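Local coordinates for protein putative acyl-CoA N-acyltransferase (Klebsiella pneumoniae subsp. pneumoniae, PDB 3LOD) that probably transfers an acyl group from acyl-CoA to an acceptor amine, as members of the GNAT family do, at residues I17-A22 against R79-P84; L52-P57 against E93-A98; A98-A103 against M149-F154; A138-Q141 against V147-E150. All coordinates share one frame; numbering follows the deposited sequence.

Contact 1: I17-A22 against R79-P84; sequences IALIAA and RVYIDP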
loop_
_atom_site.group_PDB
_atom_site.type_symbol
_atom_site.label_atom_id
_atom_site.label_comp_id
_atom_site.label_asym_id
_atom_site.label_seq_id
_atom_site.Cartn_x
_atom_site.Cartn_y
_atom_site.Cartn_z
ATOM N N ILE A 17 5.405 9.950 -7.215
ATOM C CA ILE A 17 5.920 10.923 -6.295
ATOM C C ILE A 17 4.837 11.892 -5.897
ATOM O O ILE A 17 4.726 12.219 -4.718
ATOM C CB ILE A 17 7.178 11.607 -6.852
ATOM C CG1 ILE A 17 8.314 10.565 -6.917
ATOM C CG2 ILE A 17 7.536 12.802 -5.985
ATOM C CD1 ILE A 17 9.566 11.033 -7.696
ATOM N N ALA A 18 3.980 12.279 -6.824
ATOM C CA ALA A 18 2.900 13.248 -6.485
ATOM C C ALA A 18 1.859 12.692 -5.522
ATOM O O ALA A 18 1.452 13.376 -4.539
ATOM C CB ALA A 18 2.230 13.845 -7.744
ATOM N N LEU A 19 1.434 11.446 -5.743
ATOM C CA LEU A 19 0.498 10.789 -4.788
ATOM C C LEU A 19 1.106 10.618 -3.367
ATOM O O LEU A 19 0.543 11.032 -2.373
ATOM C CB LEU A 19 0.065 9.468 -5.358
ATOM C CG LEU A 19 -0.649 9.628 -6.693
ATOM C CD1 LEU A 19 -0.497 8.369 -7.572
ATOM C CD2 LEU A 19 -2.124 9.974 -6.414
ATOM N N ILE A 20 2.292 10.050 -3.320
ATOM C CA ILE A 20 3.109 9.957 -2.147
ATOM C C ILE A 20 3.265 11.315 -1.417
ATOM O O ILE A 20 3.043 11.410 -0.215
ATOM C CB ILE A 20 4.456 9.337 -2.627
ATOM C CG1 ILE A 20 4.204 7.880 -2.987
ATOM C CG2 ILE A 20 5.566 9.378 -1.631
ATOM C CD1 ILE A 20 2.937 7.327 -2.344
ATOM N N ALA A 21 3.634 12.361 -2.147
ATOM C CA ALA A 21 3.750 13.701 -1.571
ATOM C C ALA A 21 2.412 14.139 -0.951
ATOM O O ALA A 21 2.397 14.645 0.191
ATOM C CB ALA A 21 4.228 14.672 -2.601
ATOM N N ALA A 22 1.307 13.939 -1.671
ATOM C CA ALA A 22 -0.033 14.271 -1.130
ATOM C C ALA A 22 -0.329 13.422 0.126
ATOM O O ALA A 22 -0.856 13.942 1.103
ATOM C CB ALA A 22 -1.174 14.057 -2.222
ATOM N N ARG A 79 2.925 2.953 1.570
ATOM C CA ARG A 79 2.660 4.011 0.618
ATOM C C ARG A 79 1.384 3.856 -0.128
ATOM O O ARG A 79 1.343 4.180 -1.305
ATOM C CB ARG A 79 3.792 4.188 -0.400
ATOM C CG ARG A 79 5.213 4.336 0.152
ATOM C CD ARG A 79 5.317 5.250 1.357
ATOM N NE ARG A 79 6.431 6.173 1.246
ATOM C CZ ARG A 79 6.377 7.390 1.767
ATOM N NH1 ARG A 79 7.408 8.239 1.616
ATOM N NH2 ARG A 79 5.257 7.760 2.414
ATOM N N VAL A 80 0.331 3.425 0.543
ATOM C CA VAL A 80 -1.001 3.310 -0.044
ATOM C C VAL A 80 -1.788 4.596 0.101
ATOM O O VAL A 80 -1.937 5.133 1.216
ATOM C CB VAL A 80 -1.778 2.151 0.667
ATOM C CG1 VAL A 80 -3.212 2.006 0.137
ATOM C CG2 VAL A 80 -1.008 0.882 0.458
ATOM N N TYR A 81 -2.369 5.084 -0.982
ATOM C CA TYR A 81 -3.139 6.333 -0.931
ATOM C C TYR A 81 -4.073 6.326 -2.110
ATOM O O TYR A 81 -3.684 5.840 -3.198
ATOM C CB TYR A 81 -2.183 7.464 -1.137
ATOM C CG TYR A 81 -2.799 8.848 -1.236
ATOM C CD1 TYR A 81 -3.258 9.536 -0.071
ATOM C CD2 TYR A 81 -2.850 9.523 -2.471
ATOM C CE1 TYR A 81 -3.777 10.871 -0.169
ATOM C CE2 TYR A 81 -3.358 10.846 -2.572
ATOM C CZ TYR A 81 -3.820 11.501 -1.407
ATOM O OH TYR A 81 -4.306 12.789 -1.466
ATOM N N ILE A 82 -5.274 6.874 -1.916
ATOM C CA ILE A 82 -6.260 7.119 -2.985
ATOM C C ILE A 82 -6.636 8.582 -2.884
ATOM O O ILE A 82 -7.043 9.051 -1.792
ATOM C CB ILE A 82 -7.574 6.364 -2.703
ATOM C CG1 ILE A 82 -7.362 4.857 -2.545
ATOM C CG2 ILE A 82 -8.655 6.762 -3.711
ATOM C CD1 ILE A 82 -6.693 4.170 -3.741
ATOM N N ASP A 83 -6.490 9.314 -3.997
ATOM C CA ASP A 83 -6.926 10.688 -4.058
ATOM C C ASP A 83 -8.365 10.868 -3.611
ATOM O O ASP A 83 -9.264 10.307 -4.228
ATOM C CB ASP A 83 -6.881 11.183 -5.478
ATOM C CG ASP A 83 -7.350 12.614 -5.578
ATOM O OD1 ASP A 83 -6.532 13.493 -5.239
ATOM O OD2 ASP A 83 -8.529 12.867 -5.928
ATOM N N PRO A 84 -8.594 11.718 -2.602
ATOM C CA PRO A 84 -9.882 12.085 -1.987
ATOM C C PRO A 84 -11.116 12.164 -2.920
ATOM O O PRO A 84 -12.269 11.860 -2.500
ATOM C CB PRO A 84 -9.579 13.468 -1.393
ATOM C CG PRO A 84 -8.174 13.239 -0.864
ATOM C CD PRO A 84 -7.505 12.528 -2.036
#

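Contact 2: L52-P57 against E93-A98; sequences LAIRSP and EKLLAA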
loop_
_atom_site.group_PDB
_atom_site.type_symbol
_atom_site.label_atom_id
_atom_site.label_comp_id
_atom_site.label_asym_id
_atom_site.label_seq_id
_atom_site.Cartn_x
_atom_site.Cartn_y
_atom_site.Cartn_z
ATOM N N LEU A 52 2.235 -0.274 -7.652
ATOM C CA LEU A 52 1.077 -0.226 -8.566
ATOM C C LEU A 52 0.321 1.102 -8.488
ATOM O O LEU A 52 0.368 1.781 -7.447
ATOM C CB LEU A 52 0.095 -1.349 -8.204
ATOM C CG LEU A 52 0.557 -2.812 -8.273
ATOM C CD1 LEU A 52 -0.587 -3.803 -7.928
ATOM C CD2 LEU A 52 1.197 -3.166 -9.612
ATOM N N ALA A 53 -0.407 1.443 -9.552
ATOM C CA ALA A 53 -1.263 2.663 -9.574
ATOM C C ALA A 53 -2.672 2.352 -10.037
ATOM O O ALA A 53 -2.870 1.418 -10.818
ATOM C CB ALA A 53 -0.665 3.708 -10.470
ATOM N N ILE A 54 -3.652 3.123 -9.564
ATOM C CA ILE A 54 -4.999 3.075 -10.133
ATOM C C ILE A 54 -5.275 4.329 -10.897
ATOM O O ILE A 54 -5.036 5.447 -10.423
ATOM C CB ILE A 54 -6.082 3.016 -9.095
ATOM C CG1 ILE A 54 -5.547 2.510 -7.815
ATOM C CG2 ILE A 54 -7.247 2.071 -9.496
ATOM C CD1 ILE A 54 -6.383 3.082 -6.720
ATOM N N ARG A 55 -5.850 4.137 -12.069
ATOM C CA ARG A 55 -5.991 5.179 -13.041
ATOM C C ARG A 55 -7.441 5.317 -13.352
ATOM O O ARG A 55 -8.173 4.337 -13.444
ATOM C CB ARG A 55 -5.192 4.823 -14.291
ATOM C CG ARG A 55 -3.867 4.113 -13.979
ATOM C CD ARG A 55 -2.886 4.049 -15.156
ATOM N NE ARG A 55 -2.168 5.315 -15.224
ATOM C CZ ARG A 55 -0.892 5.523 -14.892
ATOM N NH1 ARG A 55 -0.105 4.525 -14.489
ATOM N NH2 ARG A 55 -0.400 6.756 -15.005
ATOM N N SER A 56 -7.841 6.563 -13.504
ATOM C CA SER A 56 -9.159 6.894 -13.941
ATOM C C SER A 56 -9.364 6.348 -15.370
ATOM O O SER A 56 -8.420 5.790 -15.971
ATOM C CB SER A 56 -9.373 8.409 -13.846
ATOM O OG SER A 56 -8.799 9.098 -14.946
ATOM N N PRO A 57 -10.605 6.433 -15.891
ATOM C CA PRO A 57 -10.711 6.139 -17.322
ATOM C C PRO A 57 -9.997 7.172 -18.235
ATOM O O PRO A 57 -9.512 6.767 -19.296
ATOM C CB PRO A 57 -12.229 6.058 -17.547
ATOM C CG PRO A 57 -12.755 5.515 -16.202
ATOM C CD PRO A 57 -11.931 6.361 -15.227
ATOM N N GLU A 93 -9.878 -1.298 -2.104
ATOM C CA GLU A 93 -10.152 -2.713 -2.289
ATOM C C GLU A 93 -9.589 -3.253 -3.559
ATOM O O GLU A 93 -9.002 -4.316 -3.561
ATOM C CB GLU A 93 -11.650 -2.879 -2.402
ATOM C CG GLU A 93 -12.237 -3.961 -1.622
ATOM C CD GLU A 93 -13.641 -3.525 -1.207
ATOM O OE1 GLU A 93 -14.689 -4.073 -1.726
ATOM O OE2 GLU A 93 -13.657 -2.555 -0.388
ATOM N N LYS A 94 -9.822 -2.562 -4.655
ATOM C CA LYS A 94 -9.378 -3.050 -5.940
ATOM C C LYS A 94 -7.860 -3.133 -5.964
ATOM O O LYS A 94 -7.301 -4.179 -6.327
ATOM C CB LYS A 94 -9.940 -2.172 -7.057
ATOM C CG LYS A 94 -9.560 -2.602 -8.455
ATOM C CD LYS A 94 -10.666 -2.238 -9.524
ATOM C CE LYS A 94 -10.201 -2.640 -10.956
ATOM N NZ LYS A 94 -11.252 -3.205 -11.877
ATOM N N LEU A 95 -7.224 -2.060 -5.494
ATOM C CA LEU A 95 -5.765 -1.932 -5.413
ATOM C C LEU A 95 -5.124 -2.953 -4.467
ATOM O O LEU A 95 -4.221 -3.693 -4.844
ATOM C CB LEU A 95 -5.362 -0.528 -4.948
ATOM C CG LEU A 95 -3.872 -0.225 -4.714
ATOM C CD1 LEU A 95 -3.010 -0.392 -5.988
ATOM C CD2 LEU A 95 -3.729 1.206 -4.187
ATOM N N LEU A 96 -5.583 -2.956 -3.227
ATOM C CA LEU A 96 -5.178 -3.968 -2.259
ATOM C C LEU A 96 -5.175 -5.391 -2.851
ATOM O O LEU A 96 -4.163 -6.103 -2.746
ATOM C CB LEU A 96 -6.090 -3.862 -1.039
ATOM C CG LEU A 96 -5.852 -4.839 0.096
ATOM C CD1 LEU A 96 -4.467 -4.600 0.663
ATOM C CD2 LEU A 96 -6.908 -4.689 1.189
ATOM N N ALA A 97 -6.253 -5.802 -3.517
ATOM C CA ALA A 97 -6.307 -7.163 -4.090
ATOM C C ALA A 97 -5.246 -7.357 -5.153
ATOM O O ALA A 97 -4.746 -8.450 -5.363
ATOM C CB ALA A 97 -7.641 -7.425 -4.675
ATOM N N ALA A 98 -4.908 -6.273 -5.835
ATOM C CA ALA A 98 -3.993 -6.346 -6.951
ATOM C C ALA A 98 -2.565 -6.455 -6.436
ATOM O O ALA A 98 -1.725 -7.120 -7.079
ATOM C CB ALA A 98 -4.160 -5.147 -7.839
#

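Contact 3: A98-A103 against M149-F154; sequences ALEAKA and MEKPLF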
loop_
_atom_site.group_PDB
_atom_site.type_symbol
_atom_site.label_atom_id
_atom_site.label_comp_id
_atom_site.label_asym_id
_atom_site.label_seq_id
_atom_site.Cartn_x
_atom_site.Cartn_y
_atom_site.Cartn_z
ATOM N N ALA A 98 -4.908 -6.273 -5.835
ATOM C CA ALA A 98 -3.993 -6.346 -6.951
ATOM C C ALA A 98 -2.565 -6.455 -6.436
ATOM O O ALA A 98 -1.725 -7.120 -7.079
ATOM C CB ALA A 98 -4.160 -5.147 -7.839
ATOM N N LEU A 99 -2.279 -5.827 -5.284
ATOM C CA LEU A 99 -0.953 -5.902 -4.677
ATOM C C LEU A 99 -0.743 -7.301 -4.076
ATOM O O LEU A 99 0.337 -7.901 -4.158
ATOM C CB LEU A 99 -0.792 -4.824 -3.586
ATOM C CG LEU A 99 -0.639 -3.367 -4.075
ATOM C CD1 LEU A 99 -1.028 -2.386 -2.985
ATOM C CD2 LEU A 99 0.779 -3.100 -4.503
ATOM N N GLU A 100 -1.792 -7.804 -3.451
ATOM C CA GLU A 100 -1.780 -9.172 -2.951
ATOM C C GLU A 100 -1.527 -10.109 -4.115
ATOM O O GLU A 100 -0.636 -10.990 -4.051
ATOM C CB GLU A 100 -3.106 -9.510 -2.242
ATOM C CG GLU A 100 -3.378 -8.604 -1.070
ATOM C CD GLU A 100 -4.694 -8.919 -0.384
ATOM O OE1 GLU A 100 -5.567 -9.578 -1.002
ATOM O OE2 GLU A 100 -4.850 -8.508 0.787
ATOM N N ALA A 101 -2.266 -9.940 -5.205
ATOM C CA ALA A 101 -2.043 -10.918 -6.307
ATOM C C ALA A 101 -0.559 -10.887 -6.725
ATOM O O ALA A 101 0.071 -11.941 -6.875
ATOM C CB ALA A 101 -3.013 -10.745 -7.517
ATOM N N LYS A 102 0.021 -9.693 -6.841
ATOM C CA LYS A 102 1.413 -9.601 -7.269
ATOM C C LYS A 102 2.381 -10.183 -6.242
ATOM O O LYS A 102 3.440 -10.731 -6.603
ATOM C CB LYS A 102 1.783 -8.185 -7.758
ATOM C CG LYS A 102 1.163 -7.961 -9.151
ATOM C CD LYS A 102 2.041 -7.227 -10.217
ATOM C CE LYS A 102 3.307 -7.999 -10.622
ATOM N NZ LYS A 102 4.087 -7.332 -11.744
ATOM N N ALA A 103 2.010 -10.100 -4.973
ATOM C CA ALA A 103 2.882 -10.602 -3.931
ATOM C C ALA A 103 2.860 -12.132 -4.009
ATOM O O ALA A 103 3.911 -12.774 -3.977
ATOM C CB ALA A 103 2.448 -10.091 -2.564
ATOM N N MET A 149 -0.383 -4.534 11.320
ATOM C CA MET A 149 -1.394 -5.499 10.866
ATOM C C MET A 149 -0.774 -6.531 9.936
ATOM O O MET A 149 0.229 -6.276 9.283
ATOM C CB MET A 149 -2.603 -4.771 10.189
ATOM C CG MET A 149 -3.118 -3.481 10.906
ATOM S SD MET A 149 -4.737 -2.822 10.279
ATOM C CE MET A 149 -5.699 -4.251 10.840
ATOM N N GLU A 150 -1.326 -7.733 9.873
ATOM C CA GLU A 150 -0.874 -8.639 8.849
ATOM C C GLU A 150 -1.953 -9.584 8.434
ATOM O O GLU A 150 -2.991 -9.633 9.044
ATOM C CB GLU A 150 0.390 -9.397 9.254
ATOM C CG GLU A 150 0.233 -10.414 10.425
ATOM C CD GLU A 150 1.420 -11.409 10.543
ATOM O OE1 GLU A 150 1.157 -12.616 10.817
ATOM O OE2 GLU A 150 2.598 -10.981 10.349
ATOM N N LYS A 151 -1.668 -10.330 7.383
ATOM C CA LYS A 151 -2.617 -11.182 6.727
ATOM C C LYS A 151 -1.834 -12.324 6.037
ATOM O O LYS A 151 -0.879 -12.057 5.309
ATOM C CB LYS A 151 -3.308 -10.364 5.656
ATOM C CG LYS A 151 -4.354 -11.142 4.931
ATOM C CD LYS A 151 -4.856 -10.381 3.748
ATOM C CE LYS A 151 -5.908 -11.201 3.089
ATOM N NZ LYS A 151 -6.650 -10.385 2.127
ATOM N N PRO A 152 -2.238 -13.595 6.264
ATOM C CA PRO A 152 -1.610 -14.698 5.512
ATOM C C PRO A 152 -2.158 -14.734 4.114
ATOM O O PRO A 152 -3.351 -14.603 3.909
ATOM C CB PRO A 152 -2.012 -15.949 6.295
ATOM C CG PRO A 152 -3.182 -15.602 7.070
ATOM C CD PRO A 152 -3.215 -14.097 7.259
ATOM N N LEU A 153 -1.295 -14.880 3.134
ATOM C CA LEU A 153 -1.772 -14.768 1.765
ATOM C C LEU A 153 -2.120 -16.095 1.145
ATOM O O LEU A 153 -3.107 -16.193 0.399
ATOM C CB LEU A 153 -0.730 -14.097 0.886
ATOM C CG LEU A 153 -0.349 -12.636 1.111
ATOM C CD1 LEU A 153 0.399 -12.232 -0.123
ATOM C CD2 LEU A 153 -1.545 -11.739 1.298
ATOM N N PHE A 154 -1.317 -17.111 1.468
ATOM C CA PHE A 154 -1.121 -18.329 0.603
ATOM C C PHE A 154 -0.053 -18.042 -0.553
ATOM O O PHE A 154 -0.069 -18.570 -1.693
ATOM C CB PHE A 154 -2.481 -18.960 0.149
ATOM C CG PHE A 154 -3.553 -19.019 1.264
ATOM C CD1 PHE A 154 -3.258 -19.570 2.533
ATOM C CD2 PHE A 154 -4.845 -18.531 1.036
ATOM C CE1 PHE A 154 -4.216 -19.626 3.554
ATOM C CE2 PHE A 154 -5.828 -18.586 2.065
ATOM C CZ PHE A 154 -5.506 -19.138 3.322
#

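Contact 4: A138-Q141 against V147-E150; sequences APYQ and VFME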
loop_
_atom_site.group_PDB
_atom_site.type_symbol
_atom_site.label_atom_id
_atom_site.label_comp_id
_atom_site.label_asym_id
_atom_site.label_seq_id
_atom_site.Cartn_x
_atom_site.Cartn_y
_atom_site.Cartn_z
ATOM N N ALA A 138 10.284 -5.954 12.663
ATOM C CA ALA A 138 11.435 -5.247 12.114
ATOM C C ALA A 138 10.936 -4.502 10.899
ATOM O O ALA A 138 10.070 -5.016 10.210
ATOM C CB ALA A 138 12.566 -6.252 11.729
ATOM N N PRO A 139 11.429 -3.269 10.651
ATOM C CA PRO A 139 12.364 -2.548 11.512
ATOM C C PRO A 139 11.668 -1.520 12.410
ATOM O O PRO A 139 12.218 -0.447 12.615
ATOM C CB PRO A 139 13.248 -1.820 10.489
ATOM C CG PRO A 139 12.279 -1.441 9.395
ATOM C CD PRO A 139 11.196 -2.533 9.387
ATOM N N TYR A 140 10.482 -1.816 12.934
ATOM C CA TYR A 140 9.819 -0.843 13.797
ATOM C C TYR A 140 9.912 -1.268 15.235
ATOM O O TYR A 140 9.860 -2.464 15.535
ATOM C CB TYR A 140 8.352 -0.625 13.421
ATOM C CG TYR A 140 8.105 -0.194 11.975
ATOM C CD1 TYR A 140 8.536 1.065 11.491
ATOM C CD2 TYR A 140 7.432 -1.037 11.095
ATOM C CE1 TYR A 140 8.300 1.443 10.146
ATOM C CE2 TYR A 140 7.206 -0.667 9.783
ATOM C CZ TYR A 140 7.628 0.560 9.316
ATOM O OH TYR A 140 7.383 0.864 8.014
ATOM N N GLN A 141 9.890 -0.304 16.144
ATOM C CA GLN A 141 9.723 -0.604 17.558
ATOM C C GLN A 141 8.445 0.005 18.009
ATOM O O GLN A 141 8.197 1.139 17.742
ATOM C CB GLN A 141 10.863 -0.019 18.376
ATOM C CG GLN A 141 11.754 -1.068 19.026
ATOM C CD GLN A 141 13.001 -1.412 18.214
ATOM O OE1 GLN A 141 13.608 -0.548 17.601
ATOM N NE2 GLN A 141 13.375 -2.681 18.213
ATOM N N VAL A 147 -0.069 1.289 14.312
ATOM C CA VAL A 147 -0.862 0.054 14.263
ATOM C C VAL A 147 -0.171 -0.851 13.260
ATOM O O VAL A 147 0.111 -0.438 12.128
ATOM C CB VAL A 147 -2.310 0.303 13.790
ATOM C CG1 VAL A 147 -3.157 -0.927 13.951
ATOM C CG2 VAL A 147 -2.912 1.421 14.585
ATOM N N PHE A 148 0.134 -2.062 13.705
ATOM C CA PHE A 148 0.729 -3.064 12.876
ATOM C C PHE A 148 -0.356 -4.039 12.571
ATOM O O PHE A 148 -1.157 -4.334 13.470
ATOM C CB PHE A 148 1.833 -3.749 13.642
ATOM C CG PHE A 148 2.879 -2.798 14.119
ATOM C CD1 PHE A 148 3.890 -2.357 13.247
ATOM C CD2 PHE A 148 2.861 -2.323 15.439
ATOM C CE1 PHE A 148 4.872 -1.460 13.672
ATOM C CE2 PHE A 148 3.840 -1.430 15.875
ATOM C CZ PHE A 148 4.848 -0.994 14.978
ATOM N N MET A 149 -0.383 -4.534 11.320
ATOM C CA MET A 149 -1.394 -5.499 10.866
ATOM C C MET A 149 -0.774 -6.531 9.936
ATOM O O MET A 149 0.229 -6.276 9.283
ATOM C CB MET A 149 -2.603 -4.771 10.189
ATOM C CG MET A 149 -3.118 -3.481 10.906
ATOM S SD MET A 149 -4.737 -2.822 10.279
ATOM C CE MET A 149 -5.699 -4.251 10.840
ATOM N N GLU A 150 -1.326 -7.733 9.873
ATOM C CA GLU A 150 -0.874 -8.639 8.849
ATOM C C GLU A 150 -1.953 -9.584 8.434
ATOM O O GLU A 150 -2.991 -9.633 9.044
ATOM C CB GLU A 150 0.390 -9.397 9.254
ATOM C CG GLU A 150 0.233 -10.414 10.425
ATOM C CD GLU A 150 1.420 -11.409 10.543
ATOM O OE1 GLU A 150 1.157 -12.616 10.817
ATOM O OE2 GLU A 150 2.598 -10.981 10.349
#

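Contact 1: I17-A22 against R79-P84
Apolar packing of L19, I20 and A22 against Y81 and R79 makes up this contact. L19 CD2 sits 4.0 Å from Y81 CD2, while A22 brings its CB, directed at the strand, to 3.8 Å from Y81 CZ. The ring of Y81 reaches the helix because its CG stands anti to the backbone N (chi1 175°), and its hydroxyl ends beside the same methyl, OH to A22 CB 3.5 Å. I20 works two residues back along the strand, on R79: its CD1 lies 3.8 Å from R79 CB and 3.7 Å from the carbonyl R79 O. Contacts with flat groups complete the fit. The carbonyl L19 O looks onto one face of the Y81 ring, displaced toward its rim, and I20 CG2 lies 3.9 Å above the R79 guanidinium plane. No hydrogen bond crosses between the segments; the charged end of R79 finds its partner further along the same helix, where NH2 forms a salt bridge with D24. The segments 17-22 and 79-82 run nearly perpendicular, at 87°. Helix 14-26 is thus seated on the sheet by burial of hydrocarbon, while the guanidinium packs a flat face on the I20 methyl and ties NH2 to D24.

Contact 2: L52-P57 against E93-A98
L52, at the start of the segment, uses two parts of its side chain against the helix. Its CB touches L95 CD1 at 3.9 Å, and its CD1 reaches one turn further on, 3.8 Å from A98 CB and 3.6 Å from the carbonyl A98 O. CG lies anti to the carbonyl carbon (chi1 -61°) and the chain is extended beyond, which carries that methyl out to A98. Two residues on, I54 again faces the helix: its CD1 meets L95 CD2 at 4.1 Å, the two side chains running at a slant to each other. L95 is therefore held between both strand residues, giving one methyl to L52 and the other to I54. Beyond I54, R55 is directed elsewhere, to a salt bridge with E15 and a hydrogen bond with T7. Packing alone joins the segments, with no hydrogen bond between them; their axes approach to 9.2 Å and run at 150°, roughly antiparallel. Alternate strand residues meeting a helix in this way belong to the alpha/beta core of the GNAT fold, in which the helix after the fourth strand packs on one face of the sheet.

Contact 3: A98-A103 against M149-F154
K151 and E100 form a salt bridge, with NZ donating to OE2 at 2.9 Å. The lysine nitrogen comes in on the syn side of OE2 but 28° out of the carboxylate plane, and the second oxygen, E100 OE1, stays further from NZ at 3.4 Å. Both chains are extended and meet at about a right angle; K151 has CG anti to its backbone nitrogen (chi1 -178°), sending the ammonium straight from the strand to the helix. Each charge has a further partner: OE2 also bonds to the hydroxyl of Y131, and NZ to the carbonyl of N129. The buried carboxylate is thus gripped by two donors, which probably helps to keep it ionised. Outward from this pair the contact turns apolar. L153 directs its side chain at the helix and brings CD1 to 3.8 Å from A103 CB, while its CD2 is 4.3 Å from E100 CG, so one residue of the helix serves both the ionic and the apolar part. C108 touches A103 and L153 alike. The arrangement ties helix 91-104 to the end of strand 146-152 and the residue after it, the last GNAT strand lying between the fifth and sixth.

Contact 4: A138-Q141 against V147-E150
F148 and Y140 carry this contact, which is small and entirely apolar between the two segments. The CE1-CZ side of the phenyl ring does the touching: F148 CE1 lies 3.6 Å from Y140 CB, and F148 CZ comes to 3.9 Å from that same methylene. Y140 CB meets F148 at the edge of its ring and near its plane. The near side of the phenol ring stays close as well, with Y140 CD2 3.7 Å from F148 CE1. The rings themselves are turned by 42° with centroids 6.0 Å apart, too oblique for either a stack or a T-shaped pair. F148 gets its ring to the loop although its CB does not aim there, because CG lies anti to the carbonyl carbon (chi1 -58°) and the ring extends from the strand to Y140. Around it, the ring of F137 meets F148 at a steep angle, and E114 on the adjoining strand touches both F148 and Y140. The far end of Y140 is held from outside the pair, its hydroxyl hydrogen-bonding to E76 of strand 74-82. Since F148 also makes backbone hydrogen bonds with R134, the arrangement is that of an antiparallel beta hairpin, the sixth and seventh strands of the GNAT fold, whose long connecting loop folds back over its second strand.

How the contacts relate
All four contacts bear on one mixed sheet. Contacts 1 and 2 set helices 14-26 and 91-104 on its opposite faces; in strand 74-82, R79 and Y81 serve the first helix, whereas I82 points the other way and puts its CD1 4.2 Å from L95 CD2 of contact 2. Contacts 2 and 3 share helix 91-104 and A98, with centres 14 Å apart and L52 CD1 3.7 Å from L99 N. Contact 4 shares M149 and E150 with contact 3, their centres about 16 Å apart. The link from strand 74-82 to helix 91-104, which runs from the end of contact 1 toward contact 2, helps bind acyl-CoA in GNAT relatives and probably does so here.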